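Local coordinates for protein alanine racemase (PDB 2DY3) that belongs to the alanine racemase family and binds pyridoxal-5'-phosphate mainly in a TIM-barrel-type N-terminal domain that is joined to a C-terminal domain built mainly of strands, at residues E76-I81 with D97-S102; W80-E85 with P103-A108. All blocks are in the same frame, centred on the assembly; numbering follows the deposited sequence.

Interaction 1: residues E76-I81 with D97-S102; sequences EVLCWI and DLAVIS. With PLP (pyridoxal-5'-phosphate), chain F.
Two acidic side chains, Glu76 and Asp97, lie close together across the paired strands: Glu76 OE2 is 4.1 Å from Asp97 OD1, the carboxylate planes only 16° apart although the two side chains run nearly perpendicular to one another. Arg118, which forms salt bridges with both Glu76 OE1 and Asp97 OD1, probably offsets their repulsion. The other oxygen, Asp97 OD2, is 2.8 Å from a water that in turn accepts the N-H of Val77.

The strands are parallel and splayed by 36°. Three backbone bonds fix their register: Asp97 N to Val77 O (2.8 Å), Cys79 N to Asp97 O (3.1 Å) and Ala99 N to Cys79 O (3.0 Å). Leu78 and Asp97 occupy one sheet face, where Leu78 CD1 lies against Asp97 CB at 4.0 Å. Cys79 and Leu98 share the other, Cys79 SG touching Leu98 CD2. Further on, Ala99 CB packs on Trp80 CB at 3.8 Å. With chi1 at 50°, Trp80 CG sits between its own backbone N and carbonyl carbon, and the indole leads away from strand 97-100. One indole face receives the methyl C2A of pyridoxal-5'-phosphate, 3.5 Å from CE2, while Leu78 CG lies at the ring edge. A cofactor held at the C-terminal ends of parallel strands is characteristic of the TIM-barrel fold.

The pair belongs to a beta-alpha-beta unit containing helix 88-92, with strands 56-59 and 117-122 as its outer neighbours. Helix 62-70 covers the Cys79 and Leu98 face, and Leu78 reaches Ser120 of strand 117-122 on the other.

Interaction 2: residues W80-E85 with P103-A108; sequences WIWTPE and PAHAKA. With PLP (pyridoxal-5'-phosphate), chain F.
The chain leaving strand 76-81 runs past the start of helix 103-110 with no hydrogen bond between the two segments, and the closest CA pair is Pro84 and His105, 6.0 Å apart. Side chains therefore carry the contact, and the His105 imidazole is central to it.

Its ND1 edge points onto one face of the Trp82 indole in a T-shaped (edge-to-face) stack, with planes at 88° and the imidazole centroid 4.4 Å from that of the six-membered ring. ND1 stands 3.3 Å above the indole plane, close to the centre of the six-membered ring and 3.4 Å from both Trp82 CZ2 and CH2. Chi1 of 58° sets Trp82 CG between its backbone N and carbonyl carbon.

Pro84 lies over a face of the imidazole: its CD is 3.9 Å from the ring centroid and 22° off the ring normal, a CH-pi contact. Another atom of the same proline, CB, rests on Ala108 CB at 3.7 Å, so Pro84 spans one turn of the helix, from His105 to Ala108, while its CG comes within 4.1 Å of Ala104 O.

This is packing of a loop on a helix at the C-terminal end of the barrel strands. Trp82 is tied to strand 97-100 by a weak hydrogen bond from NE1 to Ala99 O and by packing on Leu98, and its ring also meets that of Phe88 in helix 88-92. Ser243 of the second subunit packs on His105, whereas Pro103 turns to helix 134-146.

From the N terminus, the chain passes through strand 76-81, the loop continuing to Glu85, helix 88-92, strand 97-100 and helix 103-110. Interaction 1 closes the first loop by setting strand 97-100 beside strand 76-81, with 15 residues between its segments; interaction 2 closes a second, with 17 between. Interaction 2 both begins and ends later than interaction 1, in the order 76, 80, 97, 103, so the loops cross and do not nest. They share Trp80 and Ile81. Packing of Val100 CG1 on Ala106 CB, 3.6 Å apart, also joins them. Together they join two neighbouring barrel strands to each other, and the loop after the first to the helix after the second, beside the second subunit.

Interaction 1: residues E76-I81 with D97-S102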
ATOM      1  N   GLU B  76     -14.100  23.429  -9.264  1.00 20.76           N
ATOM      2  CA  GLU B  76     -12.795  23.706  -9.844  1.00 20.53           C
ATOM      3  C   GLU B  76     -11.842  22.601  -9.356  1.00 19.36           C
ATOM      4  O   GLU B  76     -11.861  22.241  -8.176  1.00 17.35           O
ATOM      5  CB  GLU B  76     -12.327  25.069  -9.340  1.00 21.16           C
ATOM      6  CG  GLU B  76     -10.978  25.536  -9.824  1.00 24.62           C
ATOM      7  CD  GLU B  76     -10.599  26.874  -9.212  1.00 27.06           C
ATOM      8  OE1 GLU B  76     -11.455  27.785  -9.213  1.00 28.57           O
ATOM      9  OE2 GLU B  76      -9.450  27.021  -8.736  1.00 27.42           O
ATOM     10  N   VAL B  77     -11.027  22.060 -10.257  1.00 17.49           N
ATOM     11  CA  VAL B  77     -10.077  21.005  -9.908  1.00 14.46           C
ATOM     12  C   VAL B  77      -8.664  21.359 -10.382  1.00 14.94           C
ATOM     13  O   VAL B  77      -8.467  21.717 -11.540  1.00 15.89           O
ATOM     14  CB  VAL B  77     -10.484  19.642 -10.535  1.00 14.05           C
ATOM     15  CG1 VAL B  77      -9.383  18.595 -10.284  1.00 14.02           C
ATOM     16  CG2 VAL B  77     -11.802  19.156  -9.927  1.00 11.19           C
ATOM     17  N   LEU B  78      -7.689  21.257  -9.481  1.00 13.77           N
ATOM     18  CA  LEU B  78      -6.292  21.562  -9.801  1.00 13.45           C
ATOM     19  C   LEU B  78      -5.409  20.317  -9.696  1.00 14.38           C
ATOM     20  O   LEU B  78      -5.510  19.545  -8.746  1.00 16.51           O
ATOM     21  CB  LEU B  78      -5.756  22.645  -8.864  1.00 12.10           C
ATOM     22  CG  LEU B  78      -4.283  23.052  -9.023  1.00 15.39           C
ATOM     23  CD1 LEU B  78      -4.002  23.607 -10.419  1.00 16.11           C
ATOM     24  CD2 LEU B  78      -3.953  24.094  -7.971  1.00 12.82           C
ATOM     25  N   CYS B  79      -4.540  20.141 -10.684  1.00 15.87           N
ATOM     26  CA  CYS B  79      -3.624  19.006 -10.756  1.00 17.42           C
ATOM     27  C   CYS B  79      -2.194  19.564 -10.861  1.00 15.46           C
ATOM     28  O   CYS B  79      -1.926  20.445 -11.674  1.00 15.27           O
ATOM     29  CB  CYS B  79      -4.029  18.164 -11.984  1.00 18.71           C
ATOM     30  SG  CYS B  79      -2.771  17.239 -12.832  1.00 28.15           S
ATOM     31  N   TRP B  80      -1.270  19.073 -10.041  1.00 15.71           N
ATOM     32  CA  TRP B  80       0.086  19.616 -10.102  1.00 16.65           C
ATOM     33  C   TRP B  80       1.256  18.683 -10.416  1.00 16.88           C
ATOM     34  O   TRP B  80       2.406  19.120 -10.404  1.00 18.20           O
ATOM     35  CB  TRP B  80       0.385  20.415  -8.821  1.00 15.69           C
ATOM     36  CG  TRP B  80       0.066  19.692  -7.556  1.00 16.81           C
ATOM     37  CD1 TRP B  80       0.796  18.701  -6.971  1.00 17.78           C
ATOM     38  CD2 TRP B  80      -1.098  19.870  -6.741  1.00 19.48           C
ATOM     39  NE1 TRP B  80       0.154  18.245  -5.843  1.00 20.00           N
ATOM     40  CE2 TRP B  80      -1.012  18.947  -5.682  1.00 19.16           C
ATOM     41  CE3 TRP B  80      -2.209  20.719  -6.809  1.00 19.39           C
ATOM     42  CZ2 TRP B  80      -1.992  18.845  -4.699  1.00 20.13           C
ATOM     43  CZ3 TRP B  80      -3.183  20.616  -5.831  1.00 21.04           C
ATOM     44  CH2 TRP B  80      -3.069  19.687  -4.791  1.00 20.47           C
ATOM     45  N   ILE B  81       0.983  17.415 -10.701  1.00 15.24           N
ATOM     46  CA  ILE B  81       2.059  16.487 -11.045  1.00 14.47           C
ATOM     47  C   ILE B  81       1.736  15.767 -12.348  1.00 14.93           C
ATOM     48  O   ILE B  81       0.982  14.795 -12.371  1.00 15.21           O
ATOM     49  CB  ILE B  81       2.311  15.432  -9.934  1.00 13.00           C
ATOM     50  CG1 ILE B  81       2.775  16.121  -8.650  1.00 15.29           C
ATOM     51  CG2 ILE B  81       3.394  14.469 -10.374  1.00 10.87           C
ATOM     52  CD1 ILE B  81       3.093  15.159  -7.512  1.00 16.70           C
ATOM     53  N   ASP B  97      -7.808  22.144 -14.253  1.00 16.54           N
ATOM     54  CA  ASP B  97      -6.760  23.154 -14.241  1.00 15.43           C
ATOM     55  C   ASP B  97      -5.413  22.449 -14.111  1.00 14.36           C
ATOM     56  O   ASP B  97      -5.277  21.490 -13.353  1.00 13.32           O
ATOM     57  CB  ASP B  97      -6.936  24.117 -13.060  1.00 17.36           C
ATOM     58  CG  ASP B  97      -8.169  24.992 -13.187  1.00 17.32           C
ATOM     59  OD1 ASP B  97      -8.227  26.017 -12.487  1.00 18.06           O
ATOM     60  OD2 ASP B  97      -9.079  24.660 -13.974  1.00 18.22           O
ATOM     61  N   LEU B  98      -4.420  22.926 -14.855  1.00 14.01           N
ATOM     62  CA  LEU B  98      -3.090  22.340 -14.811  1.00 13.04           C
ATOM     63  C   LEU B  98      -2.096  23.339 -14.258  1.00 13.23           C
ATOM     64  O   LEU B  98      -2.118  24.517 -14.622  1.00 14.39           O
ATOM     65  CB  LEU B  98      -2.637  21.925 -16.215  1.00 11.13           C
ATOM     66  CG  LEU B  98      -3.404  20.811 -16.918  1.00 13.33           C
ATOM     67  CD1 LEU B  98      -2.863  20.638 -18.329  1.00 11.56           C
ATOM     68  CD2 LEU B  98      -3.279  19.517 -16.118  1.00  9.82           C
ATOM     69  N   ALA B  99      -1.224  22.873 -13.374  1.00 11.72           N
ATOM     70  CA  ALA B  99      -0.202  23.740 -12.806  1.00 13.25           C
ATOM     71  C   ALA B  99       0.975  23.844 -13.773  1.00 13.72           C
ATOM     72  O   ALA B  99       1.351  22.859 -14.414  1.00 15.12           O
ATOM     73  CB  ALA B  99       0.286  23.175 -11.472  1.00 11.37           C
ATOM     74  N   VAL B 100       1.544  25.037 -13.890  1.00 12.34           N
ATOM     75  CA  VAL B 100       2.717  25.231 -14.727  1.00 15.54           C
ATOM     76  C   VAL B 100       3.867  25.015 -13.743  1.00 15.76           C
ATOM     77  O   VAL B 100       4.105  25.860 -12.881  1.00 14.51           O
ATOM     78  CB  VAL B 100       2.790  26.673 -15.285  1.00 17.04           C
ATOM     79  CG1 VAL B 100       3.951  26.792 -16.269  1.00 17.16           C
ATOM     80  CG2 VAL B 100       1.474  27.036 -15.964  1.00 19.17           C
ATOM     81  N   ILE B 101       4.574  23.890 -13.858  1.00 15.36           N
ATOM     82  CA  ILE B 101       5.655  23.601 -12.922  1.00 16.12           C
ATOM     83  C   ILE B 101       7.076  23.777 -13.461  1.00 17.01           C
ATOM     84  O   ILE B 101       8.043  23.695 -12.707  1.00 17.28           O
ATOM     85  CB  ILE B 101       5.509  22.168 -12.332  1.00 18.75           C
ATOM     86  CG1 ILE B 101       5.886  21.121 -13.376  1.00 18.12           C
ATOM     87  CG2 ILE B 101       4.074  21.933 -11.871  1.00 17.57           C
ATOM     88  CD1 ILE B 101       5.904  19.708 -12.827  1.00 21.94           C
ATOM     89  N   SER B 102       7.197  24.015 -14.762  1.00 15.26           N
ATOM     90  CA  SER B 102       8.494  24.240 -15.392  1.00 15.40           C
ATOM     91  C   SER B 102       8.249  24.911 -16.734  1.00 16.85           C
ATOM     92  O   SER B 102       7.139  24.866 -17.265  1.00 17.56           O
ATOM     93  CB  SER B 102       9.240  22.923 -15.629  1.00 14.74           C
ATOM     94  OG  SER B 102       8.819  22.314 -16.836  1.00 12.68           O
TER
HETATM   95  N1  PLP F 401      -0.888  21.340  -1.503  1.00 28.09           N
HETATM   96  C2  PLP F 401      -0.021  20.512  -2.221  1.00 28.04           C
HETATM   97  C2A PLP F 401       0.707  21.068  -3.434  1.00 28.10           C
HETATM   98  C3  PLP F 401       0.161  19.176  -1.790  1.00 28.17           C
HETATM   99  O3  PLP F 401       1.019  18.343  -2.479  1.00 30.92           O
HETATM  100  C4  PLP F 401      -0.546  18.700  -0.642  1.00 26.28           C
HETATM  101  C4A PLP F 401      -0.359  17.258  -0.102  1.00 27.00           C
HETATM  102  C5  PLP F 401      -1.415  19.600   0.067  1.00 26.57           C
HETATM  103  C6  PLP F 401      -1.573  20.901  -0.381  1.00 27.20           C
HETATM  104  C5A PLP F 401      -2.173  19.195   1.295  1.00 25.76           C
HETATM  105  O4P PLP F 401      -1.370  19.345   2.459  1.00 24.04           O
HETATM  106  P   PLP F 401      -1.823  19.009   3.981  1.00 22.25           P
HETATM  107  O1P PLP F 401      -2.308  17.635   4.034  1.00 19.09           O
HETATM  108  O2P PLP F 401      -0.572  19.207   4.712  1.00 22.17           O
HETATM  109  O3P PLP F 401      -2.881  20.008   4.250  1.00 20.59           O
HETATM  110  O   HOH W   1     -11.245  23.264 -12.960  1.00 15.20           O

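Interaction 2: residues W80-E85 with P103-A108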
ATOM      1  N   TRP B  80      -1.270  19.073 -10.041  1.00 15.71           N
ATOM      2  CA  TRP B  80       0.086  19.616 -10.102  1.00 16.65           C
ATOM      3  C   TRP B  80       1.256  18.683 -10.416  1.00 16.88           C
ATOM      4  O   TRP B  80       2.406  19.120 -10.404  1.00 18.20           O
ATOM      5  CB  TRP B  80       0.385  20.415  -8.821  1.00 15.69           C
ATOM      6  CG  TRP B  80       0.066  19.692  -7.556  1.00 16.81           C
ATOM      7  CD1 TRP B  80       0.796  18.701  -6.971  1.00 17.78           C
ATOM      8  CD2 TRP B  80      -1.098  19.870  -6.741  1.00 19.48           C
ATOM      9  NE1 TRP B  80       0.154  18.245  -5.843  1.00 20.00           N
ATOM     10  CE2 TRP B  80      -1.012  18.947  -5.682  1.00 19.16           C
ATOM     11  CE3 TRP B  80      -2.209  20.719  -6.809  1.00 19.39           C
ATOM     12  CZ2 TRP B  80      -1.992  18.845  -4.699  1.00 20.13           C
ATOM     13  CZ3 TRP B  80      -3.183  20.616  -5.831  1.00 21.04           C
ATOM     14  CH2 TRP B  80      -3.069  19.687  -4.791  1.00 20.47           C
ATOM     15  N   ILE B  81       0.983  17.415 -10.701  1.00 15.24           N
ATOM     16  CA  ILE B  81       2.059  16.487 -11.045  1.00 14.47           C
ATOM     17  C   ILE B  81       1.736  15.767 -12.348  1.00 14.93           C
ATOM     18  O   ILE B  81       0.982  14.795 -12.371  1.00 15.21           O
ATOM     19  CB  ILE B  81       2.311  15.432  -9.934  1.00 13.00           C
ATOM     20  CG1 ILE B  81       2.775  16.121  -8.650  1.00 15.29           C
ATOM     21  CG2 ILE B  81       3.394  14.469 -10.374  1.00 10.87           C
ATOM     22  CD1 ILE B  81       3.093  15.159  -7.512  1.00 16.70           C
ATOM     23  N   TRP B  82       2.308  16.273 -13.434  1.00 14.60           N
ATOM     24  CA  TRP B  82       2.114  15.714 -14.767  1.00 14.43           C
ATOM     25  C   TRP B  82       3.301  16.149 -15.610  1.00 14.09           C
ATOM     26  O   TRP B  82       4.076  17.002 -15.189  1.00 11.37           O
ATOM     27  CB  TRP B  82       0.833  16.265 -15.406  1.00 13.89           C
ATOM     28  CG  TRP B  82       0.805  17.773 -15.525  1.00 13.17           C
ATOM     29  CD1 TRP B  82       0.535  18.668 -14.530  1.00 16.28           C
ATOM     30  CD2 TRP B  82       1.043  18.555 -16.709  1.00 13.39           C
ATOM     31  NE1 TRP B  82       0.583  19.953 -15.018  1.00 13.19           N
ATOM     32  CE2 TRP B  82       0.893  19.912 -16.352  1.00 15.21           C
ATOM     33  CE3 TRP B  82       1.365  18.239 -18.035  1.00 11.81           C
ATOM     34  CZ2 TRP B  82       1.054  20.956 -17.273  1.00 13.03           C
ATOM     35  CZ3 TRP B  82       1.527  19.273 -18.947  1.00 13.20           C
ATOM     36  CH2 TRP B  82       1.371  20.616 -18.561  1.00 12.93           C
ATOM     37  N   THR B  83       3.450  15.551 -16.788  1.00 14.84           N
ATOM     38  CA  THR B  83       4.530  15.912 -17.696  1.00 14.81           C
ATOM     39  C   THR B  83       3.920  16.079 -19.073  1.00 15.20           C
ATOM     40  O   THR B  83       2.889  15.489 -19.379  1.00 16.77           O
ATOM     41  CB  THR B  83       5.632  14.829 -17.773  1.00 14.97           C
ATOM     42  OG1 THR B  83       5.072  13.616 -18.293  1.00 13.74           O
ATOM     43  CG2 THR B  83       6.237  14.580 -16.387  1.00 13.66           C
ATOM     44  N   PRO B  84       4.555  16.888 -19.925  1.00 17.02           N
ATOM     45  CA  PRO B  84       4.082  17.147 -21.288  1.00 17.22           C
ATOM     46  C   PRO B  84       4.014  15.887 -22.134  1.00 18.02           C
ATOM     47  O   PRO B  84       3.392  15.876 -23.198  1.00 17.75           O
ATOM     48  CB  PRO B  84       5.108  18.141 -21.825  1.00 17.93           C
ATOM     49  CG  PRO B  84       5.548  18.872 -20.583  1.00 16.03           C
ATOM     50  CD  PRO B  84       5.715  17.739 -19.603  1.00 15.84           C
ATOM     51  N   GLU B  85       4.658  14.829 -21.659  1.00 17.78           N
ATOM     52  CA  GLU B  85       4.681  13.565 -22.380  1.00 20.19           C
ATOM     53  C   GLU B  85       3.378  12.792 -22.188  1.00 20.14           C
ATOM     54  O   GLU B  85       3.079  11.868 -22.945  1.00 19.61           O
ATOM     55  CB  GLU B  85       5.870  12.716 -21.916  1.00 24.79           C
ATOM     56  CG  GLU B  85       7.254  13.344 -22.169  1.00 32.79           C
ATOM     57  CD  GLU B  85       7.560  14.544 -21.267  1.00 37.40           C
ATOM     58  OE1 GLU B  85       6.891  15.588 -21.402  1.00 41.29           O
ATOM     59  OE2 GLU B  85       8.479  14.446 -20.421  1.00 40.25           O
ATOM     60  N   PRO B 103       9.284  25.553 -17.294  1.00 17.41           N
ATOM     61  CA  PRO B 103       9.169  26.232 -18.587  1.00 17.24           C
ATOM     62  C   PRO B 103       8.655  25.293 -19.676  1.00 16.50           C
ATOM     63  O   PRO B 103       7.883  25.701 -20.545  1.00 15.51           O
ATOM     64  CB  PRO B 103      10.599  26.713 -18.855  1.00 16.38           C
ATOM     65  CG  PRO B 103      11.110  27.000 -17.449  1.00 18.51           C
ATOM     66  CD  PRO B 103      10.599  25.803 -16.671  1.00 18.13           C
ATOM     67  N   ALA B 104       9.095  24.038 -19.636  1.00 16.04           N
ATOM     68  CA  ALA B 104       8.668  23.062 -20.635  1.00 15.41           C
ATOM     69  C   ALA B 104       7.154  22.853 -20.575  1.00 13.47           C
ATOM     70  O   ALA B 104       6.506  22.675 -21.605  1.00 13.90           O
ATOM     71  CB  ALA B 104       9.395  21.729 -20.426  1.00 14.66           C
ATOM     72  N   HIS B 105       6.603  22.871 -19.365  1.00 12.93           N
ATOM     73  CA  HIS B 105       5.161  22.694 -19.166  1.00 13.05           C
ATOM     74  C   HIS B 105       4.428  23.892 -19.756  1.00 13.71           C
ATOM     75  O   HIS B 105       3.405  23.746 -20.425  1.00 12.83           O
ATOM     76  CB  HIS B 105       4.849  22.579 -17.675  1.00 13.14           C
ATOM     77  CG  HIS B 105       5.249  21.268 -17.076  1.00 12.96           C
ATOM     78  ND1 HIS B 105       4.371  20.213 -16.939  1.00 15.86           N
ATOM     79  CD2 HIS B 105       6.432  20.841 -16.575  1.00 13.21           C
ATOM     80  CE1 HIS B 105       4.996  19.196 -16.373  1.00 14.36           C
ATOM     81  NE2 HIS B 105       6.247  19.552 -16.143  1.00 14.02           N
ATOM     82  N   ALA B 106       4.965  25.079 -19.502  1.00 13.84           N
ATOM     83  CA  ALA B 106       4.379  26.296 -20.037  1.00 14.99           C
ATOM     84  C   ALA B 106       4.373  26.197 -21.566  1.00 16.32           C
ATOM     85  O   ALA B 106       3.372  26.494 -22.219  1.00 16.02           O
ATOM     86  CB  ALA B 106       5.194  27.512 -19.592  1.00 14.00           C
ATOM     87  N   LYS B 107       5.496  25.752 -22.122  1.00 17.14           N
ATOM     88  CA  LYS B 107       5.639  25.627 -23.565  1.00 19.20           C
ATOM     89  C   LYS B 107       4.621  24.670 -24.176  1.00 19.46           C
ATOM     90  O   LYS B 107       4.010  24.972 -25.206  1.00 20.58           O
ATOM     91  CB  LYS B 107       7.055  25.161 -23.906  1.00 21.14           C
ATOM     92  CG  LYS B 107       7.337  25.073 -25.392  1.00 25.38           C
ATOM     93  CD  LYS B 107       8.805  24.783 -25.650  1.00 27.51           C
ATOM     94  CE  LYS B 107       9.104  24.765 -27.140  1.00 31.58           C
ATOM     95  NZ  LYS B 107      10.537  24.462 -27.401  1.00 34.11           N
ATOM     96  N   ALA B 108       4.445  23.516 -23.542  1.00 17.63           N
ATOM     97  CA  ALA B 108       3.507  22.516 -24.032  1.00 17.94           C
ATOM     98  C   ALA B 108       2.076  23.043 -24.019  1.00 18.54           C
ATOM     99  O   ALA B 108       1.273  22.707 -24.888  1.00 18.05           O
ATOM    100  CB  ALA B 108       3.606  21.243 -23.186  1.00 16.70           C
TER
HETATM  101  N1  PLP F 401      -0.888  21.340  -1.503  1.00 28.09           N
HETATM  102  C2  PLP F 401      -0.021  20.512  -2.221  1.00 28.04           C
HETATM  103  C2A PLP F 401       0.707  21.068  -3.434  1.00 28.10           C
HETATM  104  C3  PLP F 401       0.161  19.176  -1.790  1.00 28.17           C
HETATM  105  O3  PLP F 401       1.019  18.343  -2.479  1.00 30.92           O
HETATM  106  C4  PLP F 401      -0.546  18.700  -0.642  1.00 26.28           C
HETATM  107  C4A PLP F 401      -0.359  17.258  -0.102  1.00 27.00           C
HETATM  108  C5  PLP F 401      -1.415  19.600   0.067  1.00 26.57           C
HETATM  109  C6  PLP F 401      -1.573  20.901  -0.381  1.00 27.20           C
HETATM  110  C5A PLP F 401      -2.173  19.195   1.295  1.00 25.76           C
HETATM  111  O4P PLP F 401      -1.370  19.345   2.459  1.00 24.04           O
HETATM  112  P   PLP F 401      -1.823  19.009   3.981  1.00 22.25           P
HETATM  113  O1P PLP F 401      -2.308  17.635   4.034  1.00 19.09           O
HETATM  114  O2P PLP F 401      -0.572  19.207   4.712  1.00 22.17           O
HETATM  115  O3P PLP F 401      -2.881  20.008   4.250  1.00 20.59           O